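Local coordinates for protein ubiquitin-like-specific protease 2 (Saccharomyces cerevisiae, PDB 5LNB) that cleaves SUMO from modified proteins as a cysteine protease of the peptidase C48 (Ulp1) family, the chain here being its catalytic-domain region, at residues R173-D176 against P177-F181; T271-L274 against L275-Y279. All blocks are in the same frame, centred on the assembly; numbering follows the deposited sequence.

Interaction 1. Residues R173-D176 against P177-F181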
ATOM      1  N   ARG A 173      -3.366 -10.080 -15.766  1.00 26.01           N
ATOM      2  CA  ARG A 173      -3.723 -11.370 -15.183  1.00 34.89           C
ATOM      3  C   ARG A 173      -3.860 -11.292 -13.665  1.00 35.08           C
ATOM      4  O   ARG A 173      -4.763 -11.910 -13.089  1.00 34.80           O
ATOM      5  CB  ARG A 173      -2.695 -12.432 -15.564  1.00 42.44           C
ATOM      6  CG  ARG A 173      -2.916 -13.060 -16.931  1.00 53.86           C
ATOM      7  CD  ARG A 173      -1.908 -14.173 -17.207  1.00 62.68           C
ATOM      8  NE  ARG A 173      -0.536 -13.669 -17.276  1.00 71.71           N
ATOM      9  CZ  ARG A 173       0.345 -13.748 -16.283  1.00 74.02           C
ATOM     10  NH1 ARG A 173       0.005 -14.322 -15.136  1.00 75.68           N
ATOM     11  NH2 ARG A 173       1.569 -13.253 -16.438  1.00 71.10           N
ATOM     12  N   GLU A 174      -2.967 -10.555 -12.993  1.00 25.74           N
ATOM     13  CA  GLU A 174      -3.007 -10.477 -11.531  1.00 21.97           C
ATOM     14  C   GLU A 174      -4.086  -9.534 -11.018  1.00 24.14           C
ATOM     15  O   GLU A 174      -4.515  -9.676  -9.873  1.00 19.55           O
ATOM     16  CB  GLU A 174      -1.654 -10.017 -10.959  1.00 21.06           C
ATOM     17  CG  GLU A 174      -0.493 -10.952 -11.245  1.00 31.68           C
ATOM     18  CD  GLU A 174       0.105 -10.739 -12.629  1.00 44.05           C
ATOM     19  OE1 GLU A 174       0.392  -9.574 -12.978  1.00 48.88           O
ATOM     20  OE2 GLU A 174       0.285 -11.730 -13.367  1.00 49.57           O
ATOM     21  N   ILE A 175      -4.512  -8.558 -11.815  1.00 25.41           N
ATOM     22  CA  ILE A 175      -5.562  -7.653 -11.375  1.00 27.08           C
ATOM     23  C   ILE A 175      -6.954  -8.217 -11.636  1.00 29.73           C
ATOM     24  O   ILE A 175      -7.924  -7.763 -11.012  1.00 25.29           O
ATOM     25  CB  ILE A 175      -5.403  -6.279 -12.049  1.00 28.20           C
ATOM     26  CG1 ILE A 175      -4.114  -5.607 -11.562  1.00 25.97           C
ATOM     27  CG2 ILE A 175      -6.648  -5.410 -11.832  1.00 25.06           C
ATOM     28  CD1 ILE A 175      -3.969  -5.548 -10.068  1.00 22.19           C
ATOM     29  N   ASP A 176      -7.081  -9.205 -12.523  1.00 31.73           N
ATOM     30  CA  ASP A 176      -8.397  -9.760 -12.813  1.00 28.10           C
ATOM     31  C   ASP A 176      -9.085 -10.313 -11.569  1.00 30.64           C
ATOM     32  O   ASP A 176     -10.298 -10.109 -11.432  1.00 32.57           O
ATOM     33  CB  ASP A 176      -8.290 -10.831 -13.908  1.00 30.26           C
ATOM     34  CG  ASP A 176      -9.629 -11.494 -14.216  1.00 41.77           C
ATOM     35  OD1 ASP A 176      -9.911 -12.577 -13.646  1.00 45.72           O
ATOM     36  OD2 ASP A 176     -10.417 -10.913 -15.001  1.00 40.94           O
ATOM     37  N   PRO A 177      -8.402 -11.009 -10.657  1.00 32.31           N
ATOM     38  CA  PRO A 177      -9.081 -11.431  -9.421  1.00 29.00           C
ATOM     39  C   PRO A 177      -9.644 -10.267  -8.631  1.00 29.88           C
ATOM     40  O   PRO A 177     -10.638 -10.435  -7.917  1.00 28.72           O
ATOM     41  CB  PRO A 177      -7.974 -12.155  -8.643  1.00 28.50           C
ATOM     42  CG  PRO A 177      -7.030 -12.628  -9.692  1.00 32.36           C
ATOM     43  CD  PRO A 177      -7.053 -11.585 -10.774  1.00 31.99           C
ATOM     44  N   ILE A 178      -9.042  -9.084  -8.727  1.00 29.19           N
ATOM     45  CA  ILE A 178      -9.578  -7.954  -7.982  1.00 26.86           C
ATOM     46  C   ILE A 178     -10.844  -7.441  -8.647  1.00 26.46           C
ATOM     47  O   ILE A 178     -11.787  -7.022  -7.966  1.00 27.73           O
ATOM     48  CB  ILE A 178      -8.519  -6.846  -7.825  1.00 25.21           C
ATOM     49  CG1 ILE A 178      -7.289  -7.394  -7.094  1.00 23.94           C
ATOM     50  CG2 ILE A 178      -9.115  -5.656  -7.069  1.00 16.41           C
ATOM     51  CD1 ILE A 178      -6.177  -6.386  -6.910  1.00 26.33           C
ATOM     52  N   LYS A 179     -10.896  -7.472  -9.980  1.00 25.38           N
ATOM     53  CA  LYS A 179     -12.141  -7.154 -10.672  1.00 23.92           C
ATOM     54  C   LYS A 179     -13.272  -8.056 -10.195  1.00 24.32           C
ATOM     55  O   LYS A 179     -14.370  -7.584  -9.882  1.00 26.25           O
ATOM     56  CB  LYS A 179     -11.959  -7.284 -12.180  1.00 24.13           C
ATOM     57  CG  LYS A 179     -10.922  -6.372 -12.780  1.00 26.70           C
ATOM     58  CD  LYS A 179     -11.169  -6.210 -14.269  1.00 26.29           C
ATOM     59  CE  LYS A 179     -10.083  -5.379 -14.938  1.00 25.92           C
ATOM     60  NZ  LYS A 179     -10.320  -5.315 -16.432  1.00 28.39           N
ATOM     61  N   GLU A 180     -13.025  -9.367 -10.137  1.00 25.74           N
ATOM     62  CA  GLU A 180     -14.086 -10.290  -9.743  1.00 27.21           C
ATOM     63  C   GLU A 180     -14.470 -10.095  -8.282  1.00 31.18           C
ATOM     64  O   GLU A 180     -15.652 -10.177  -7.923  1.00 35.73           O
ATOM     65  CB  GLU A 180     -13.652 -11.731 -10.012  1.00 31.34           C
ATOM     66  CG  GLU A 180     -13.382 -12.026 -11.499  1.00 35.62           C
ATOM     67  CD  GLU A 180     -14.648 -12.009 -12.376  1.00 47.73           C
ATOM     68  OE1 GLU A 180     -15.761 -12.280 -11.864  1.00 46.91           O
ATOM     69  OE2 GLU A 180     -14.525 -11.729 -13.590  1.00 51.35           O
ATOM     70  N   PHE A 181     -13.481  -9.821  -7.428  1.00 30.15           N
ATOM     71  CA  PHE A 181     -13.763  -9.488  -6.037  1.00 23.59           C
ATOM     72  C   PHE A 181     -14.736  -8.319  -5.942  1.00 23.27           C
ATOM     73  O   PHE A 181     -15.715  -8.369  -5.190  1.00 24.43           O
ATOM     74  CB  PHE A 181     -12.463  -9.151  -5.305  1.00 20.49           C
ATOM     75  CG  PHE A 181     -12.687  -8.480  -3.989  1.00 22.62           C
ATOM     76  CD1 PHE A 181     -13.055  -9.225  -2.872  1.00 17.77           C
ATOM     77  CD2 PHE A 181     -12.575  -7.102  -3.871  1.00 19.82           C
ATOM     78  CE1 PHE A 181     -13.276  -8.611  -1.657  1.00 18.86           C
ATOM     79  CE2 PHE A 181     -12.794  -6.479  -2.656  1.00 20.67           C
ATOM     80  CZ  PHE A 181     -13.150  -7.235  -1.542  1.00 19.62           C
TER

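Interaction 2. Residues T271-L274 against L275-Y279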
ATOM      1  N   THR A 271      14.022   6.009   9.959  1.00 28.33           N
ATOM      2  CA  THR A 271      12.704   6.281  10.526  1.00 28.17           C
ATOM      3  C   THR A 271      12.345   5.250  11.590  1.00 30.83           C
ATOM      4  O   THR A 271      11.950   5.604  12.707  1.00 29.60           O
ATOM      5  CB  THR A 271      11.641   6.299   9.428  1.00 30.99           C
ATOM      6  OG1 THR A 271      11.915   7.362   8.505  1.00 32.31           O
ATOM      7  CG2 THR A 271      10.256   6.487  10.038  1.00 23.02           C
ATOM      8  N   LEU A 272      12.467   3.964  11.254  1.00 30.72           N
ATOM      9  CA  LEU A 272      12.162   2.913  12.217  1.00 27.71           C
ATOM     10  C   LEU A 272      13.070   3.017  13.435  1.00 30.93           C
ATOM     11  O   LEU A 272      12.599   3.053  14.579  1.00 27.06           O
ATOM     12  CB  LEU A 272      12.302   1.546  11.548  1.00 27.09           C
ATOM     13  CG  LEU A 272      11.070   1.021  10.830  1.00 29.48           C
ATOM     14  CD1 LEU A 272      11.355  -0.355  10.234  1.00 28.09           C
ATOM     15  CD2 LEU A 272       9.893   0.957  11.813  1.00 28.72           C
ATOM     16  N   LYS A 273      14.383   3.074  13.201  1.00 32.67           N
ATOM     17  CA  LYS A 273      15.336   3.205  14.293  1.00 33.86           C
ATOM     18  C   LYS A 273      14.937   4.337  15.230  1.00 35.82           C
ATOM     19  O   LYS A 273      14.970   4.191  16.454  1.00 36.42           O
ATOM     20  CB  LYS A 273      16.741   3.433  13.727  1.00 33.09           C
ATOM     21  CG  LYS A 273      17.837   3.342  14.782  1.00 41.82           C
ATOM     22  CD  LYS A 273      17.778   1.987  15.479  1.00 44.50           C
ATOM     23  CE  LYS A 273      18.468   2.004  16.829  1.00 46.16           C
ATOM     24  NZ  LYS A 273      18.211   0.730  17.549  1.00 45.01           N
ATOM     25  N   LEU A 274      14.541   5.474  14.662  1.00 34.29           N
ATOM     26  CA  LEU A 274      14.135   6.616  15.472  1.00 34.27           C
ATOM     27  C   LEU A 274      12.871   6.302  16.269  1.00 40.21           C
ATOM     28  O   LEU A 274      12.793   6.592  17.470  1.00 43.05           O
ATOM     29  CB  LEU A 274      13.933   7.828  14.568  1.00 38.63           C
ATOM     30  CG  LEU A 274      13.686   9.218  15.151  1.00 51.47           C
ATOM     31  CD1 LEU A 274      14.301   9.369  16.535  1.00 59.27           C
ATOM     32  CD2 LEU A 274      14.265  10.251  14.184  1.00 54.13           C
ATOM     33  N   LEU A 275      11.866   5.704  15.616  1.00 34.74           N
ATOM     34  CA  LEU A 275      10.652   5.317  16.327  1.00 34.49           C
ATOM     35  C   LEU A 275      10.962   4.364  17.477  1.00 41.00           C
ATOM     36  O   LEU A 275      10.306   4.415  18.527  1.00 35.38           O
ATOM     37  CB  LEU A 275       9.648   4.676  15.365  1.00 28.99           C
ATOM     38  CG  LEU A 275       8.996   5.587  14.319  1.00 30.91           C
ATOM     39  CD1 LEU A 275       8.018   4.801  13.455  1.00 26.87           C
ATOM     40  CD2 LEU A 275       8.289   6.768  14.978  1.00 28.03           C
ATOM     41  N   GLN A 276      11.957   3.493  17.297  1.00 37.42           N
ATOM     42  CA  GLN A 276      12.333   2.565  18.354  1.00 35.97           C
ATOM     43  C   GLN A 276      12.970   3.306  19.521  1.00 41.86           C
ATOM     44  O   GLN A 276      12.664   3.033  20.689  1.00 40.33           O
ATOM     45  CB  GLN A 276      13.286   1.513  17.797  1.00 35.10           C
ATOM     46  CG  GLN A 276      13.400   0.258  18.625  1.00 36.07           C
ATOM     47  CD  GLN A 276      14.834  -0.068  18.960  1.00 37.70           C
ATOM     48  OE1 GLN A 276      15.741   0.693  18.630  1.00 42.78           O
ATOM     49  NE2 GLN A 276      15.050  -1.203  19.617  1.00 36.35           N
ATOM     50  N   LEU A 277      13.856   4.256  19.220  1.00 39.24           N
ATOM     51  CA  LEU A 277      14.523   5.000  20.278  1.00 40.38           C
ATOM     52  C   LEU A 277      13.519   5.763  21.129  1.00 39.68           C
ATOM     53  O   LEU A 277      13.642   5.808  22.359  1.00 39.31           O
ATOM     54  CB  LEU A 277      15.566   5.940  19.674  1.00 38.53           C
ATOM     55  CG  LEU A 277      16.784   5.186  19.130  1.00 43.14           C
ATOM     56  CD1 LEU A 277      17.739   6.122  18.396  1.00 44.77           C
ATOM     57  CD2 LEU A 277      17.510   4.477  20.278  1.00 40.77           C
ATOM     58  N   ASN A 278      12.508   6.360  20.500  1.00 37.98           N
ATOM     59  CA  ASN A 278      11.480   7.026  21.291  1.00 44.45           C
ATOM     60  C   ASN A 278      10.699   6.021  22.133  1.00 41.37           C
ATOM     61  O   ASN A 278      10.397   6.285  23.301  1.00 43.87           O
ATOM     62  CB  ASN A 278      10.550   7.823  20.382  1.00 46.98           C
ATOM     63  CG  ASN A 278      11.282   8.904  19.615  1.00 53.57           C
ATOM     64  OD1 ASN A 278      12.358   9.342  20.016  1.00 57.92           O
ATOM     65  ND2 ASN A 278      10.700   9.340  18.506  1.00 56.76           N
ATOM     66  N   TYR A 279      10.379   4.859  21.558  1.00 38.08           N
ATOM     67  CA  TYR A 279       9.693   3.813  22.313  1.00 38.18           C
ATOM     68  C   TYR A 279      10.504   3.398  23.536  1.00 39.98           C
ATOM     69  O   TYR A 279       9.960   3.263  24.640  1.00 38.14           O
ATOM     70  CB  TYR A 279       9.428   2.617  21.402  1.00 28.68           C
ATOM     71  CG  TYR A 279       8.740   1.434  22.047  1.00 27.93           C
ATOM     72  CD1 TYR A 279       7.486   1.566  22.644  1.00 29.40           C
ATOM     73  CD2 TYR A 279       9.327   0.172  22.026  1.00 27.83           C
ATOM     74  CE1 TYR A 279       6.846   0.476  23.227  1.00 27.75           C
ATOM     75  CE2 TYR A 279       8.698  -0.923  22.596  1.00 31.66           C
ATOM     76  CZ  TYR A 279       7.458  -0.767  23.192  1.00 35.25           C
ATOM     77  OH  TYR A 279       6.836  -1.855  23.762  1.00 38.87           O
TER

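Interaction 1. Residues R173-D176 against P177-F181
Ile175 and Ile178 meet through their outermost methyls, CD1 of Ile175 lying 3.9 Å from CD1 of Ile178. The two side chains slant across each other on the buried side of helix 172-190, the helix of a beta-alpha-beta unit between strands 159-164 and 199-203. Both press on Ile117 and Ile161 of the central sheet. This is the tightly packed side. CG1 of Ile178 is anti to the carbonyl carbon (chi1 -59°), and the extended chi2 carries CD1 on to the methyl of Ile175.

Pro177 kinks the helix. Its nitrogen has no hydrogen to give Arg173 O, and Pro177 CD comes to 3.3 Å from that oxygen instead. Ile178 N bonds three residues back, to Ile175 O at 2.9 Å, from above the carbonyl plane. The i to i+4 pattern returns with Lys179 N, which reaches the same Ile175 O at 3.2 Å, in the carbonyl plane. Glu180 N continues it to Asp176 O at 3.1 Å.

The other side of the helix is looser and polar. Asp176 and Glu180 run side by side in the same direction, their carboxylate planes 46° apart. Asp176 OD2 lies 4.4 Å from Glu180 OE2, and their closest side-chain approach is Asp176 OD1 to Glu180 CG at 4.1 Å. Both carboxylates form salt bridges with Lys196 NZ. The shared lysine probably offsets the repulsion between two acids one turn apart.

Interaction 2. Residues T271-L274 against L275-Y279
The side chains of Lys273 and Gln276, three residues apart on the long alpha-helix 264-285, are joined by a hydrogen bond, an i to i+3 link on the helix flank. The lysine CB points away from 275-279, but the chain returns. CG is anti to the backbone N (chi1 -170°), and a bend at chi2 (57°) turns the rest toward the next turn. CD comes to 4.0 Å from Gln276 OE1 and CE to 3.5 Å from the same oxygen. NZ ends the approach with a hydrogen bond of 2.7 Å to Gln276 OE1, tilted 25° from the amide carbonyl plane.

Gln276 uses both ends of its amide, since NE2 donates to the backbone oxygen of Pro21. The glutamine thus ties the helix to the N-terminal segment of the chain, and the lysine bond probably steadies its carbonyl end. A leucine in place of Lys273 would probably leave Gln276 OE1 without this donor and its amide less firmly held.

The backbone here is regular. Leu275 N donates to Thr271 O, and Gln276 N, Leu277 N and Asn278 N each bond to the oxygen four residues earlier. Leu272 and Leu275 face Leu23 of strand 23-26 and Phe56 of helix 51-67, and so seat this helix on the rest of the fold. Leu274 and Asn278 lie on an exposed part of the helix surface. There Leu274 CD1 rests against the amide of Asn278, 4.0 Å from Asn278 OD1 and 4.1 Å from Asn278 ND2.

How the interactions relate
Both interactions are local contacts within single helices, on opposite sides of the chain's centre. Their centres lie 37 Å apart and their nearest atoms about 25 Å apart, so they do not touch. They also hold different elements. Interaction 1 belongs to the helix packed on the central sheet, and its apolar side is buried there. Interaction 2 lies farther out, on a helix that rests against strand 23-26 and helix 51-67, and more of its residues are exposed. The chemistry follows: a proline kink and paired acids in 173-181, unbroken backbone bonding and a lysine-to-amide bond in 271-279.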